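Local coordinates for ankyrin repeat family protein (Enterococcus faecalis, PDB 3HRA) that is of unknown function but folds as an array of ankyrin repeats, a scaffold that in its relatives generally mediates protein–protein binding, at residues His94-Leu99 and Asp128-Ile133; Ser74-Ala79 and Glu86-Met91. All coordinates share one frame; numbering follows the deposited sequence.

Contact 1: residues His94-Leu99 and Asp128-Ile133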
ATOM      1  N   HIS A  94     -12.094  -4.551   7.959  1.00  8.20           N
ATOM      2  CA  HIS A  94     -12.220  -5.886   8.557  1.00 10.12           C
ATOM      3  C   HIS A  94     -10.951  -6.469   9.165  1.00  7.31           C
ATOM      4  O   HIS A  94     -10.922  -7.633   9.566  1.00 10.87           O
ATOM      5  CB  HIS A  94     -12.805  -6.870   7.543  1.00 12.75           C
ATOM      6  CG  HIS A  94     -14.207  -6.552   7.157  1.00 12.24           C
ATOM      7  ND1 HIS A  94     -14.530  -5.834   6.023  1.00 14.41           N
ATOM      8  CD2 HIS A  94     -15.381  -6.823   7.773  1.00 12.87           C
ATOM      9  CE1 HIS A  94     -15.840  -5.700   5.945  1.00 13.55           C
ATOM     10  NE2 HIS A  94     -16.380  -6.293   7.000  1.00 21.60           N
ATOM     11  N   ALA A  95      -9.904  -5.662   9.226  1.00  8.10           N
ATOM     12  CA  ALA A  95      -8.643  -6.111   9.796  1.00  5.75           C
ATOM     13  C   ALA A  95      -7.921  -4.935  10.438  1.00  8.22           C
ATOM     14  O   ALA A  95      -8.386  -3.792  10.371  1.00  8.34           O
ATOM     15  CB  ALA A  95      -7.782  -6.767   8.719  1.00  8.97           C
ATOM     16  N   THR A  96      -6.782  -5.209  11.065  1.00  5.98           N
ATOM     17  CA  THR A  96      -6.060  -4.176  11.806  1.00  6.79           C
ATOM     18  C   THR A  96      -4.634  -4.094  11.278  1.00  5.62           C
ATOM     19  O   THR A  96      -3.813  -4.962  11.551  1.00  9.68           O
ATOM     20  CB  THR A  96      -6.015  -4.472  13.337  1.00  6.73           C
ATOM     21  OG1 THR A  96      -7.344  -4.573  13.861  1.00 10.17           O
ATOM     22  CG2 THR A  96      -5.249  -3.358  14.087  1.00  6.94           C
ATOM     23  N   PRO A  97      -4.337  -3.049  10.504  1.00  5.35           N
ATOM     24  CA  PRO A  97      -2.976  -2.900   9.960  1.00  5.25           C
ATOM     25  C   PRO A  97      -1.962  -2.672  11.065  1.00  9.72           C
ATOM     26  O   PRO A  97      -2.261  -1.999  12.058  1.00  8.20           O
ATOM     27  CB  PRO A  97      -3.081  -1.641   9.092  1.00 10.30           C
ATOM     28  CG  PRO A  97      -4.560  -1.513   8.769  1.00 14.36           C
ATOM     29  CD  PRO A  97      -5.277  -2.044   9.979  1.00  9.18           C
ATOM     30  N   ASP A  98      -0.780  -3.253  10.903  1.00  7.08           N
ATOM     31  CA  ASP A  98       0.326  -3.072  11.850  1.00  5.50           C
ATOM     32  C   ASP A  98       1.248  -1.993  11.301  1.00  5.83           C
ATOM     33  O   ASP A  98       2.027  -2.241  10.375  1.00 10.53           O
ATOM     34  CB  ASP A  98       1.105  -4.393  12.030  1.00  6.76           C
ATOM     35  CG  ASP A  98       2.235  -4.293  13.079  1.00 12.34           C
ATOM     36  OD1 ASP A  98       2.615  -3.172  13.476  1.00 12.92           O
ATOM     37  OD2 ASP A  98       2.759  -5.357  13.490  1.00 15.15           O
ATOM     38  N   LEU A  99       1.197  -0.800  11.877  1.00  7.43           N
ATOM     39  CA  LEU A  99       1.980   0.296  11.324  1.00  8.38           C
ATOM     40  C   LEU A  99       3.459   0.302  11.749  1.00  8.10           C
ATOM     41  O   LEU A  99       4.210   1.222  11.390  1.00 13.56           O
ATOM     42  CB  LEU A  99       1.308   1.644  11.610  1.00 12.90           C
ATOM     43  CG  LEU A  99      -0.152   1.806  11.173  1.00 15.07           C
ATOM     44  CD1 LEU A  99      -0.536   3.268  11.247  1.00 16.82           C
ATOM     45  CD2 LEU A  99      -0.379   1.269   9.779  1.00 17.57           C
ATOM     46  N   ASP A 128      -9.288   6.841   6.449  1.00 21.32           N
ATOM     47  CA  ASP A 128      -9.473   5.815   7.485  1.00 21.54           C
ATOM     48  C   ASP A 128      -8.291   4.851   7.649  1.00 19.22           C
ATOM     49  O   ASP A 128      -8.488   3.659   7.925  1.00 26.32           O
ATOM     50  CB  ASP A 128     -10.763   5.008   7.236  1.00 27.43           C
ATOM     51  CG  ASP A 128     -12.037   5.784   7.600  1.00 26.47           C
ATOM     52  OD1 ASP A 128     -12.054   6.491   8.637  1.00 41.99           O
ATOM     53  OD2 ASP A 128     -13.024   5.681   6.840  1.00 37.65           O
ATOM     54  N   GLY A 129      -7.080   5.387   7.535  1.00 24.98           N
ATOM     55  CA  GLY A 129      -5.874   4.582   7.523  1.00 25.05           C
ATOM     56  C   GLY A 129      -4.955   4.613   8.738  1.00 21.64           C
ATOM     57  O   GLY A 129      -4.282   3.610   9.002  1.00 42.46           O
ATOM     58  N   ARG A 130      -4.901   5.733   9.463  1.00 22.97           N
ATOM     59  CA  ARG A 130      -4.037   5.841  10.644  1.00 12.63           C
ATOM     60  C   ARG A 130      -2.594   6.157  10.250  1.00 11.31           C
ATOM     61  O   ARG A 130      -1.776   6.567  11.086  1.00 15.66           O
ATOM     62  CB  ARG A 130      -4.101   4.541  11.457  1.00 20.32           C
ATOM     63  CG  ARG A 130      -3.767   4.686  12.936  1.00 25.68           C
ATOM     64  CD  ARG A 130      -3.634   3.312  13.581  1.00 22.52           C
ATOM     65  NE  ARG A 130      -4.728   2.424  13.206  1.00 22.76           N
ATOM     66  CZ  ARG A 130      -4.643   1.094  13.164  1.00 25.14           C
ATOM     67  NH1 ARG A 130      -3.497   0.481  13.462  1.00 28.16           N
ATOM     68  NH2 ARG A 130      -5.716   0.375  12.811  1.00 30.78           N
ATOM     69  N   GLU A 131      -2.287   5.958   8.970  1.00 11.09           N
ATOM     70  CA  GLU A 131      -0.973   6.280   8.414  1.00  9.28           C
ATOM     71  C   GLU A 131      -0.607   7.745   8.705  1.00 11.91           C
ATOM     72  O   GLU A 131      -1.435   8.633   8.569  1.00 13.73           O
ATOM     73  CB  GLU A 131      -0.975   6.052   6.898  1.00 11.86           C
ATOM     74  CG  GLU A 131      -1.377   4.634   6.463  1.00 16.57           C
ATOM     75  CD  GLU A 131      -0.253   3.641   6.630  1.00 20.13           C
ATOM     76  OE1 GLU A 131       0.871   4.092   6.931  1.00 30.53           O
ATOM     77  OE2 GLU A 131      -0.486   2.414   6.475  1.00 19.88           O
ATOM     78  N   ASP A 132       0.632   7.981   9.127  1.00  9.72           N
ATOM     79  CA  ASP A 132       1.141   9.327   9.359  1.00  9.51           C
ATOM     80  C   ASP A 132       1.471   9.949   8.000  1.00  6.79           C
ATOM     81  O   ASP A 132       2.296   9.426   7.257  1.00  7.66           O
ATOM     82  CB  ASP A 132       2.396   9.215  10.230  1.00 13.51           C
ATOM     83  CG  ASP A 132       3.089  10.544  10.473  1.00 16.64           C
ATOM     84  OD1 ASP A 132       2.597  11.604  10.016  1.00 17.33           O
ATOM     85  OD2 ASP A 132       4.160  10.507  11.129  1.00 24.58           O
ATOM     86  N   ILE A 133       0.805  11.046   7.654  1.00  7.03           N
ATOM     87  CA  ILE A 133       1.015  11.670   6.352  1.00  6.09           C
ATOM     88  C   ILE A 133       2.460  12.154   6.191  1.00  6.84           C
ATOM     89  O   ILE A 133       2.958  12.328   5.073  1.00  7.77           O
ATOM     90  CB  ILE A 133      -0.002  12.823   6.142  1.00  7.25           C
ATOM     91  CG1 ILE A 133      -0.051  13.293   4.688  1.00  5.91           C
ATOM     92  CG2 ILE A 133       0.278  13.994   7.094  1.00  7.08           C
ATOM     93  CD1 ILE A 133      -1.283  14.148   4.413  1.00  9.79           C
TER
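Leu99 and Arg130 make the closer-packed half of this contact between two loops, each of which follows a helix of the ankyrin array. Leu99 CD1 sits 3.5 Å from the backbone carbonyl Arg130 O and lies against the aliphatic part of the arginine, 3.8 Å from Arg130 CB and about as near its CG and CD. The other methyl, Leu99 CD2, meets the carboxylate of Glu131, 3.5 Å from OE2; that oxygen is also hydrogen-bonded to the hydroxyl of Tyr76, so an apolar methyl borders a polar atom that is already engaged. Arg130 CG lies anti to the backbone N (chi1 -155°), which brings it against Leu99 CD1. The looser side is at the guanidinium, where both Arg130 and Thr96 are exposed. Arg130 NH1 gives a weak hydrogen bond to Pro97 O, 3.1 Å long and bent to 133° at the hydrogen. Arg130 NH2 passes Pro97 CD at 3.8 Å, and Thr96 CG2 stands near the guanidinium plane, at its edge. With one weak, bent bond between the segments, the chemistry implies an association resting largely on van der Waals packing around Leu99, while the exposed guanidinium probably keeps its charge largely in solvent.

Contact 2: residues Ser74-Ala79 and Glu86-Met91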
ATOM      1  N   SER A  74       3.817  -7.214   3.137  1.00  6.29           N
ATOM      2  CA  SER A  74       2.654  -7.907   3.661  1.00  4.89           C
ATOM      3  C   SER A  74       1.512  -7.669   2.674  1.00  4.49           C
ATOM      4  O   SER A  74       1.627  -6.807   1.780  1.00  2.96           O
ATOM      5  CB  SER A  74       2.284  -7.323   5.014  1.00  6.12           C
ATOM      6  OG  SER A  74       1.927  -5.957   4.862  1.00  4.65           O
ATOM      7  N   PRO A  75       0.401  -8.415   2.826  1.00  4.91           N
ATOM      8  CA  PRO A  75      -0.787  -8.159   1.992  1.00  5.31           C
ATOM      9  C   PRO A  75      -1.242  -6.684   2.074  1.00  4.83           C
ATOM     10  O   PRO A  75      -1.573  -6.078   1.050  1.00  4.07           O
ATOM     11  CB  PRO A  75      -1.841  -9.103   2.591  1.00  3.74           C
ATOM     12  CG  PRO A  75      -1.010 -10.286   3.125  1.00  3.53           C
ATOM     13  CD  PRO A  75       0.250  -9.618   3.676  1.00  4.04           C
ATOM     14  N   TYR A  76      -1.243  -6.117   3.281  1.00  4.41           N
ATOM     15  CA  TYR A  76      -1.608  -4.714   3.482  1.00  5.26           C
ATOM     16  C   TYR A  76      -0.670  -3.735   2.758  1.00  3.20           C
ATOM     17  O   TYR A  76      -1.119  -2.843   2.046  1.00  4.06           O
ATOM     18  CB  TYR A  76      -1.642  -4.397   4.979  1.00  3.36           C
ATOM     19  CG  TYR A  76      -1.906  -2.945   5.285  1.00  3.60           C
ATOM     20  CD1 TYR A  76      -3.179  -2.399   5.111  1.00  9.01           C
ATOM     21  CD2 TYR A  76      -0.895  -2.122   5.757  1.00  6.08           C
ATOM     22  CE1 TYR A  76      -3.425  -1.048   5.383  1.00 10.33           C
ATOM     23  CE2 TYR A  76      -1.132  -0.776   6.028  1.00  9.04           C
ATOM     24  CZ  TYR A  76      -2.399  -0.251   5.835  1.00 11.33           C
ATOM     25  OH  TYR A  76      -2.645   1.072   6.123  1.00 17.44           O
ATOM     26  N   LEU A  77       0.633  -3.901   2.957  1.00  3.36           N
ATOM     27  CA  LEU A  77       1.599  -3.001   2.352  1.00  5.93           C
ATOM     28  C   LEU A  77       1.517  -3.065   0.832  1.00  6.50           C
ATOM     29  O   LEU A  77       1.629  -2.040   0.160  1.00  6.60           O
ATOM     30  CB  LEU A  77       3.009  -3.341   2.840  1.00  5.41           C
ATOM     31  CG  LEU A  77       3.369  -2.830   4.243  1.00  1.72           C
ATOM     32  CD1 LEU A  77       4.635  -3.497   4.775  1.00  7.82           C
ATOM     33  CD2 LEU A  77       3.501  -1.297   4.263  1.00  5.14           C
ATOM     34  N   TYR A  78       1.320  -4.271   0.300  1.00  7.04           N
ATOM     35  CA  TYR A  78       1.255  -4.467  -1.137  1.00  5.73           C
ATOM     36  C   TYR A  78      -0.051  -3.897  -1.706  1.00  4.95           C
ATOM     37  O   TYR A  78      -0.047  -3.179  -2.711  1.00  7.24           O
ATOM     38  CB  TYR A  78       1.416  -5.950  -1.489  1.00  4.87           C
ATOM     39  CG  TYR A  78       1.650  -6.170  -2.966  1.00  7.95           C
ATOM     40  CD1 TYR A  78       2.937  -6.202  -3.483  1.00 10.20           C
ATOM     41  CD2 TYR A  78       0.578  -6.292  -3.846  1.00 10.42           C
ATOM     42  CE1 TYR A  78       3.158  -6.384  -4.839  1.00 15.63           C
ATOM     43  CE2 TYR A  78       0.791  -6.474  -5.218  1.00 10.48           C
ATOM     44  CZ  TYR A  78       2.077  -6.520  -5.701  1.00 15.05           C
ATOM     45  OH  TYR A  78       2.287  -6.696  -7.054  1.00 19.63           O
ATOM     46  N   ALA A  79      -1.169  -4.190  -1.051  1.00  3.84           N
ATOM     47  CA  ALA A  79      -2.456  -3.650  -1.506  1.00  5.37           C
ATOM     48  C   ALA A  79      -2.435  -2.114  -1.595  1.00  9.17           C
ATOM     49  O   ALA A  79      -2.929  -1.529  -2.558  1.00  7.79           O
ATOM     50  CB  ALA A  79      -3.577  -4.122  -0.601  1.00  6.05           C
ATOM     51  N   GLU A  86     -10.142  -2.019  -3.836  1.00  6.44           N
ATOM     52  CA  GLU A  86     -11.218  -2.807  -3.245  1.00  7.96           C
ATOM     53  C   GLU A  86     -10.709  -3.644  -2.067  1.00  6.28           C
ATOM     54  O   GLU A  86     -11.338  -3.689  -1.010  1.00  8.78           O
ATOM     55  CB  GLU A  86     -11.837  -3.702  -4.325  1.00  8.01           C
ATOM     56  CG  GLU A  86     -12.347  -2.884  -5.538  1.00 13.51           C
ATOM     57  CD  GLU A  86     -11.371  -2.793  -6.758  1.00 20.73           C
ATOM     58  OE1 GLU A  86     -10.096  -2.744  -6.639  1.00 12.17           O
ATOM     59  OE2 GLU A  86     -11.926  -2.743  -7.886  1.00 23.71           O
ATOM     60  N   ILE A  87      -9.572  -4.314  -2.258  1.00  6.51           N
ATOM     61  CA  ILE A  87      -9.005  -5.128  -1.190  1.00  3.82           C
ATOM     62  C   ILE A  87      -8.563  -4.263  -0.006  1.00  5.22           C
ATOM     63  O   ILE A  87      -8.817  -4.611   1.139  1.00  4.32           O
ATOM     64  CB  ILE A  87      -7.847  -6.012  -1.695  1.00  6.38           C
ATOM     65  CG1 ILE A  87      -8.381  -7.050  -2.684  1.00  4.79           C
ATOM     66  CG2 ILE A  87      -7.134  -6.695  -0.528  1.00 10.27           C
ATOM     67  CD1 ILE A  87      -7.269  -7.837  -3.389  1.00  6.90           C
ATOM     68  N   LEU A  88      -7.937  -3.116  -0.297  1.00  5.84           N
ATOM     69  CA  LEU A  88      -7.497  -2.179   0.733  1.00  7.64           C
ATOM     70  C   LEU A  88      -8.671  -1.663   1.550  1.00  4.21           C
ATOM     71  O   LEU A  88      -8.610  -1.630   2.781  1.00  5.32           O
ATOM     72  CB  LEU A  88      -6.745  -0.996   0.113  1.00  7.54           C
ATOM     73  CG  LEU A  88      -6.237   0.043   1.105  1.00  7.89           C
ATOM     74  CD1 LEU A  88      -5.281  -0.593   2.115  1.00 10.89           C
ATOM     75  CD2 LEU A  88      -5.556   1.199   0.354  1.00 10.24           C
ATOM     76  N   ALA A  89      -9.728  -1.243   0.865  1.00  7.32           N
ATOM     77  CA  ALA A  89     -10.938  -0.804   1.558  1.00  9.47           C
ATOM     78  C   ALA A  89     -11.461  -1.888   2.516  1.00  9.33           C
ATOM     79  O   ALA A  89     -11.872  -1.595   3.649  1.00  9.96           O
ATOM     80  CB  ALA A  89     -12.005  -0.405   0.549  1.00  9.54           C
ATOM     81  N   TYR A  90     -11.456  -3.141   2.056  1.00  6.75           N
ATOM     82  CA  TYR A  90     -11.905  -4.244   2.885  1.00  8.00           C
ATOM     83  C   TYR A  90     -10.999  -4.421   4.106  1.00  9.03           C
ATOM     84  O   TYR A  90     -11.484  -4.599   5.234  1.00  9.94           O
ATOM     85  CB  TYR A  90     -11.992  -5.538   2.073  1.00  4.27           C
ATOM     86  CG  TYR A  90     -12.906  -6.568   2.682  1.00  7.95           C
ATOM     87  CD1 TYR A  90     -14.284  -6.477   2.525  1.00  8.66           C
ATOM     88  CD2 TYR A  90     -12.390  -7.635   3.422  1.00 10.27           C
ATOM     89  CE1 TYR A  90     -15.132  -7.429   3.074  1.00  9.71           C
ATOM     90  CE2 TYR A  90     -13.221  -8.587   3.974  1.00 10.24           C
ATOM     91  CZ  TYR A  90     -14.588  -8.477   3.805  1.00  8.38           C
ATOM     92  OH  TYR A  90     -15.416  -9.428   4.355  1.00 13.89           O
ATOM     93  N   MET A  91      -9.689  -4.371   3.876  1.00  5.83           N
ATOM     94  CA  MET A  91      -8.726  -4.493   4.968  1.00  7.02           C
ATOM     95  C   MET A  91      -8.931  -3.412   6.018  1.00  8.07           C
ATOM     96  O   MET A  91      -8.884  -3.691   7.207  1.00  7.26           O
ATOM     97  CB  MET A  91      -7.304  -4.421   4.443  1.00  6.11           C
ATOM     98  CG  MET A  91      -6.885  -5.631   3.626  1.00  6.30           C
ATOM     99  SD  MET A  91      -5.239  -5.360   2.948  1.00  9.44           S
ATOM    100  CE  MET A  91      -4.803  -6.998   2.355  1.00  9.40           C
TER
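Met91 reaches from helix 86-91 across to the start of helix 75-79 and meets Pro75, Tyr76 and Ala79. Its CB points toward the opposing helix, and CG lies anti to the carbonyl carbon (chi1 -70°). Beyond CG the chain is extended, which carries the sulfur and methyl into the contact. Met91 SD lies 3.7 Å from Tyr76 CA and 4.1 Å from Ala79 CB; it also stands near the plane of the Tyr76 ring, at its edge, 4.2 Å from Tyr76 CD1. The terminal Met91 CE ends on Pro75, 3.6 Å from Pro75 CB and equally near the backbone C and O of that proline. Beside this thioether, Leu88 puts CD1 3.8 Å from Tyr76 CE1, approaching the ring obliquely, while Ala79 CB faces Ile87 CG2 in a longer contact. All six touching residues are buried, and no hydrogen bond crosses between the segments. The small Ala79 lies where the backbones come nearest, opposite Leu88. The helix start that carries Pro75 is N-capped by Ser74, whose OG accepts from Leu77 N. The segment axes approach to 9.6 Å at 135°, a roughly antiparallel pairing of consecutive helices, consistent with the ankyrin fold. Helices 42-49 and 52-60 pack on one part of the pair, through Pro75, Ala79, Ile87 and Met91, while helix 119-128 meets Tyr76 and Leu88.

How the contacts relate
The two contacts lie in series along the chain, contact 2 closing before contact 1 opens, with centres about 10 Å apart and all four segments within the same ankyrin-repeat array. Contact 2 pairs helices 75-81 and 85-94; contact 1 joins the loop that follows helix 85-94 to the loop after helix 119-128, one helix pair further on. They meet at Tyr76, whose hydroxyl reaches Glu131 in the second loop and whose CE1 packs 3.6 Å from Pro97 CG in the first. Tyr76 therefore touches both loops and bridges the two contacts, consistent with continuous packing along this elongated array.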